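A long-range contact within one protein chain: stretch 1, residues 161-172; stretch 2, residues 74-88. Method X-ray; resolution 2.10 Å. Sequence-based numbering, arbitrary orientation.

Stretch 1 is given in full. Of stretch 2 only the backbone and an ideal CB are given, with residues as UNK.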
# COMPACT_ATOMS: atom_id res chain seq x y z
N VAL A 161 8.08 7.01 31.73
CA VAL A 161 8.26 6.17 30.55
C VAL A 161 8.09 7.01 29.29
O VAL A 161 7.08 7.70 29.12
CB VAL A 161 7.30 4.95 30.52
CG1 VAL A 161 7.31 4.26 29.16
CG2 VAL A 161 7.67 3.95 31.61
N VAL A 162 9.09 6.95 28.41
CA VAL A 162 8.99 7.59 27.11
C VAL A 162 9.10 6.58 25.98
O VAL A 162 9.93 5.66 26.00
CB VAL A 162 10.04 8.72 26.91
CG1 VAL A 162 9.65 9.96 27.70
CG2 VAL A 162 11.45 8.25 27.25
N PHE A 163 8.22 6.75 25.00
CA PHE A 163 8.29 6.03 23.75
C PHE A 163 8.93 7.00 22.75
O PHE A 163 8.23 7.66 21.98
CB PHE A 163 6.89 5.56 23.31
CG PHE A 163 6.21 4.66 24.32
CD1 PHE A 163 5.50 5.19 25.39
CD2 PHE A 163 6.28 3.27 24.19
CE1 PHE A 163 4.87 4.36 26.33
CE2 PHE A 163 5.65 2.43 25.12
CZ PHE A 163 4.95 2.98 26.19
N ALA A 164 10.25 7.09 22.81
CA ALA A 164 11.02 8.05 22.01
C ALA A 164 11.03 7.69 20.53
O ALA A 164 11.26 6.53 20.18
CB ALA A 164 12.45 8.17 22.54
N ASP A 165 10.77 8.68 19.69
CA ASP A 165 10.76 8.53 18.23
C ASP A 165 9.66 7.58 17.72
O ASP A 165 9.76 7.03 16.62
CB ASP A 165 12.15 8.11 17.71
CG ASP A 165 12.33 8.36 16.23
OD1 ASP A 165 12.05 9.49 15.78
OD2 ASP A 165 12.76 7.43 15.52
N ALA A 166 8.61 7.41 18.53
CA ALA A 166 7.53 6.47 18.23
C ALA A 166 6.85 6.76 16.90
O ALA A 166 6.25 7.82 16.71
CB ALA A 166 6.52 6.45 19.37
N LYS A 167 6.94 5.80 15.98
CA LYS A 167 6.45 5.99 14.61
C LYS A 167 5.83 4.73 14.01
O LYS A 167 6.21 3.61 14.37
CB LYS A 167 7.58 6.49 13.70
CG LYS A 167 8.75 5.50 13.56
CD LYS A 167 9.79 5.96 12.54
CE LYS A 167 10.73 6.98 13.13
NZ LYS A 167 12.02 7.06 12.38
N LEU A 168 4.89 4.92 13.10
CA LEU A 168 4.35 3.84 12.29
C LEU A 168 4.84 4.00 10.86
O LEU A 168 4.86 5.11 10.33
CB LEU A 168 2.81 3.83 12.35
CG LEU A 168 2.18 3.49 13.71
CD1 LEU A 168 0.71 3.85 13.74
CD2 LEU A 168 2.38 2.03 14.06
N ILE A 169 5.26 2.89 10.24
CA ILE A 169 5.92 2.93 8.93
C ILE A 169 5.21 2.06 7.91
O ILE A 169 4.76 0.95 8.22
CB ILE A 169 7.41 2.49 9.03
CG1 ILE A 169 8.13 3.17 10.20
CG2 ILE A 169 8.16 2.76 7.71
CD1 ILE A 169 9.52 2.63 10.48
N LYS A 170 5.12 2.56 6.68
CA LYS A 170 4.60 1.78 5.55
C LYS A 170 5.31 2.11 4.23
O LYS A 170 5.93 3.18 4.10
CB LYS A 170 3.08 1.98 5.40
CG LYS A 170 2.63 3.40 5.10
CD LYS A 170 1.11 3.49 5.03
CE LYS A 170 0.62 4.92 5.18
NZ LYS A 170 -0.87 4.98 5.30
N THR A 171 5.22 1.19 3.28
CA THR A 171 5.70 1.43 1.92
C THR A 171 4.71 2.34 1.19
O THR A 171 3.50 2.11 1.23
CB THR A 171 5.85 0.11 1.13
OG1 THR A 171 6.55 -0.85 1.93
CG2 THR A 171 6.62 0.34 -0.18
N VAL A 172 5.24 3.39 0.56
CA VAL A 172 4.43 4.28 -0.28
C VAL A 172 4.03 3.49 -1.52
O VAL A 172 4.87 3.09 -2.32
CB VAL A 172 5.20 5.56 -0.67
CG1 VAL A 172 4.32 6.47 -1.53
CG2 VAL A 172 5.66 6.30 0.58
N UNK A 74 -6.08 3.85 16.85
CA UNK A 74 -6.84 3.15 15.82
C UNK A 74 -6.06 3.20 14.51
O UNK A 74 -5.84 4.27 13.95
CB UNK A 74 -8.23 3.76 15.65
N UNK A 75 -5.63 2.03 14.04
CA UNK A 75 -4.87 1.94 12.80
C UNK A 75 -5.62 1.15 11.72
O UNK A 75 -5.01 0.64 10.77
CB UNK A 75 -3.51 1.29 13.07
N UNK A 76 -6.95 1.07 11.86
CA UNK A 76 -7.81 0.35 10.91
C UNK A 76 -7.69 0.89 9.49
O UNK A 76 -7.76 2.10 9.27
CB UNK A 76 -9.27 0.43 11.36
N UNK A 77 -7.48 -0.02 8.53
CA UNK A 77 -7.39 0.33 7.10
C UNK A 77 -6.25 1.25 6.70
O UNK A 77 -6.17 1.68 5.55
CB UNK A 77 -8.70 0.99 6.67
N UNK A 78 -5.36 1.55 7.65
CA UNK A 78 -4.28 2.52 7.45
C UNK A 78 -3.11 1.96 6.66
O UNK A 78 -2.34 2.71 6.06
CB UNK A 78 -3.78 3.02 8.80
N UNK A 79 -2.96 0.63 6.68
CA UNK A 79 -1.93 -0.05 5.91
C UNK A 79 -0.51 0.06 6.45
O UNK A 79 0.45 -0.08 5.70
CB UNK A 79 -1.95 0.49 4.48
N UNK A 80 -0.38 0.30 7.76
CA UNK A 80 0.94 0.34 8.39
C UNK A 80 1.57 -1.04 8.43
O UNK A 80 0.88 -2.05 8.60
CB UNK A 80 0.84 0.91 9.81
N UNK A 81 2.89 -1.09 8.28
CA UNK A 81 3.62 -2.35 8.18
C UNK A 81 4.54 -2.60 9.38
O UNK A 81 4.77 -3.75 9.75
CB UNK A 81 4.44 -2.37 6.89
N UNK A 82 5.05 -1.52 9.96
CA UNK A 82 5.98 -1.62 11.09
C UNK A 82 5.70 -0.56 12.15
O UNK A 82 5.19 0.52 11.85
CB UNK A 82 7.42 -1.49 10.60
N UNK A 83 6.04 -0.90 13.39
CA UNK A 83 6.07 0.08 14.48
C UNK A 83 7.48 0.12 15.05
O UNK A 83 8.07 -0.93 15.35
CB UNK A 83 5.05 -0.26 15.57
N UNK A 84 8.03 1.32 15.19
CA UNK A 84 9.38 1.49 15.73
C UNK A 84 9.46 2.60 16.77
O UNK A 84 8.87 3.67 16.60
CB UNK A 84 10.36 1.78 14.59
N UNK A 85 10.18 2.32 17.85
CA UNK A 85 10.37 3.27 18.96
C UNK A 85 11.54 2.86 19.86
O UNK A 85 11.93 1.69 19.90
CB UNK A 85 9.09 3.37 19.79
N UNK A 86 12.08 3.84 20.58
CA UNK A 86 13.03 3.59 21.66
C UNK A 86 12.30 3.75 22.98
O UNK A 86 11.54 4.71 23.17
CB UNK A 86 14.23 4.53 21.58
N UNK A 87 12.51 2.81 23.90
CA UNK A 87 11.87 2.88 25.21
C UNK A 87 12.87 2.95 26.36
O UNK A 87 13.97 2.43 26.27
CB UNK A 87 10.96 1.67 25.40
N UNK A 88 12.45 3.62 27.43
CA UNK A 88 13.24 3.74 28.64
C UNK A 88 12.61 4.76 29.56
O UNK A 88 11.55 5.30 29.26
CB UNK A 88 14.69 4.12 28.32

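Of positions 74 to 77 only 75 touches stretch 1. At 74 nothing of stretch 1 is in reach, so this contact leaves the choice open; the residue is Asp-74. Position 75 points its CB toward Leu-168, the ideal CB of 75 lying 5.0 Å from Leu-168 CD1, which invites a branched or otherwise apolar side chain. It is Ile-75, and its CG2 packs 3.6 Å from Leu-168 CD1. Position 76 is again out of reach and is Ser-76, which donates from N (3.0 Å) and OG (2.8 Å) to Asp-74 OD1. Position 77, with phi 62°, favours glycine in the type II turn from 75 to 78, and Gly-77 is found.

At 78 the ideal CB lies 5.0 Å from Lys-170 NZ, so an acidic or polar side chain might be expected. The residue is Gln-78, but the ammonium is answered by its backbone: Lys-170 NZ donates to Gln-78 O at 2.8 Å. Position 79 has phi 75°, again favouring glycine, and the residue is Gly-79, whose O lies 3.4 Å from Lys-170 CB.

At 80 the CB points sideways; the ideal CB of 80 lies 4.3 Å from Leu-168 CB, with the aliphatic part of Lys-170 also near. A large apolar group, aliphatic or aromatic, would suit. Phe-80 lays one ring face against Leu-168 CB, which is 3.7 Å from the centroid of the Phe-80 ring, a CH-pi contact.

Position 81 sets its CB sideways near Ile-169 O, while N and OG1 of Thr-171 lie farther along. A side chain long enough to bring acceptors there is wanted, glutamate or perhaps glutamine. Glu-81 takes both: Glu-81 OE2 accepts from Thr-171 N and Glu-81 OE1 from Thr-171 OG1, each at 2.8 Å.

In the antiparallel strand that follows, side chains alternate between faces. Position 82 shares a face with Ile-169, and the ideal CB of 82 lies 4.3 Å from Ile-169 CB; a β-branched residue or a long aliphatic stem would serve. Lys-82 offers its stem there and leads its end away.

Position 83 lies on the other face, and the ideal CB of 83 is 3.8 Å from Leu-168 CD2, a place for a bulky apolar group. Phe-83 meets that methyl with its ring edge: Phe-83 CD1 lies 3.7 Å from Leu-168 CD2.

At 84 the neighbours are Lys-167 CG and Ile-169 CD1, so a flexible chain, aliphatic or polar-ended, fits. Glu-84 passes its stem by both, Glu-84 OE1 lying 3.3 Å from Ile-169 CD1.

Position 85 sits at the bulge, its ideal CB 3.9 Å from Ala-164 O. A small hydroxyl residue, serine or threonine, could use that acceptor, and Thr-85 OG1 donates to Ala-164 O at 2.9 Å.

Position 86 pairs with small Ala-164, which leaves room for a large residue; Tyr-86 turns its ring edge to Asp-165, Tyr-86 CD1 lying 4.2 Å from Asp-165 CB.

Position 87 faces Phe-163, and a branched aliphatic suits: Ile-87 CG2 lies 3.7 Å from Phe-163 CD2.

At 88, phi 169° and psi -178° describe a fully extended backbone, readily adopted by glycine; Gly-88 O accepts from Val-162 N at 3.1 Å.

Stretch 2 74-88: DISGQGFEKFETYIG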
# COMPACT_ATOMS: atom_id res chain seq x y z
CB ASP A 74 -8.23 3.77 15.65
CG ASP A 74 -9.07 3.08 14.57
OD1 ASP A 74 -8.71 1.96 14.12
OD2 ASP A 74 -10.09 3.66 14.16
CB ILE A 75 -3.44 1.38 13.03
CG1 ILE A 75 -3.48 -0.01 13.70
CG2 ILE A 75 -2.61 2.37 13.85
CD1 ILE A 75 -2.17 -0.78 13.63
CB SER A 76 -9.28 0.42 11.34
OG SER A 76 -9.47 -0.23 12.59
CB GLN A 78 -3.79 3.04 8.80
CG GLN A 78 -4.82 3.81 9.60
CD GLN A 78 -4.79 5.29 9.30
OE1 GLN A 78 -5.18 5.73 8.22
NE2 GLN A 78 -4.35 6.08 10.28
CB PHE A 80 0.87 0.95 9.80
CG PHE A 80 0.48 2.40 9.82
CD1 PHE A 80 1.25 3.36 9.17
CD2 PHE A 80 -0.66 2.81 10.51
CE1 PHE A 80 0.89 4.70 9.19
CE2 PHE A 80 -1.02 4.16 10.54
CZ PHE A 80 -0.25 5.10 9.88
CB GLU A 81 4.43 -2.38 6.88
CG GLU A 81 3.58 -2.31 5.61
CD GLU A 81 4.35 -1.83 4.39
OE1 GLU A 81 5.56 -2.12 4.27
OE2 GLU A 81 3.73 -1.15 3.54
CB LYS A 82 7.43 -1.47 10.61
CG LYS A 82 7.97 -2.65 9.80
CD LYS A 82 9.25 -2.29 9.06
CE LYS A 82 10.50 -2.67 9.84
NZ LYS A 82 10.81 -4.13 9.72
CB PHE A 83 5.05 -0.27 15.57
CG PHE A 83 5.21 0.54 16.83
CD1 PHE A 83 4.82 1.88 16.86
CD2 PHE A 83 5.75 -0.03 17.98
CE1 PHE A 83 4.97 2.64 18.02
CE2 PHE A 83 5.90 0.72 19.15
CZ PHE A 83 5.51 2.06 19.16
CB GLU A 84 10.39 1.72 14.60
CG GLU A 84 10.60 0.48 13.72
CD GLU A 84 11.70 0.63 12.69
OE1 GLU A 84 12.11 1.78 12.40
OE2 GLU A 84 12.15 -0.40 12.17
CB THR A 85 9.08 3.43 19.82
OG1 THR A 85 9.20 4.58 20.66
CG2 THR A 85 8.82 2.20 20.67
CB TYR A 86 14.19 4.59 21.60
CG TYR A 86 15.07 4.46 20.37
CD1 TYR A 86 14.75 5.12 19.19
CD2 TYR A 86 16.24 3.68 20.40
CE1 TYR A 86 15.55 5.01 18.06
CE2 TYR A 86 17.05 3.57 19.28
CZ TYR A 86 16.70 4.23 18.11
OH TYR A 86 17.49 4.13 16.99
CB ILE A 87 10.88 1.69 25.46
CG1 ILE A 87 11.57 0.34 25.24
CG2 ILE A 87 9.63 1.85 24.60
CD1 ILE A 87 10.82 -0.85 25.82
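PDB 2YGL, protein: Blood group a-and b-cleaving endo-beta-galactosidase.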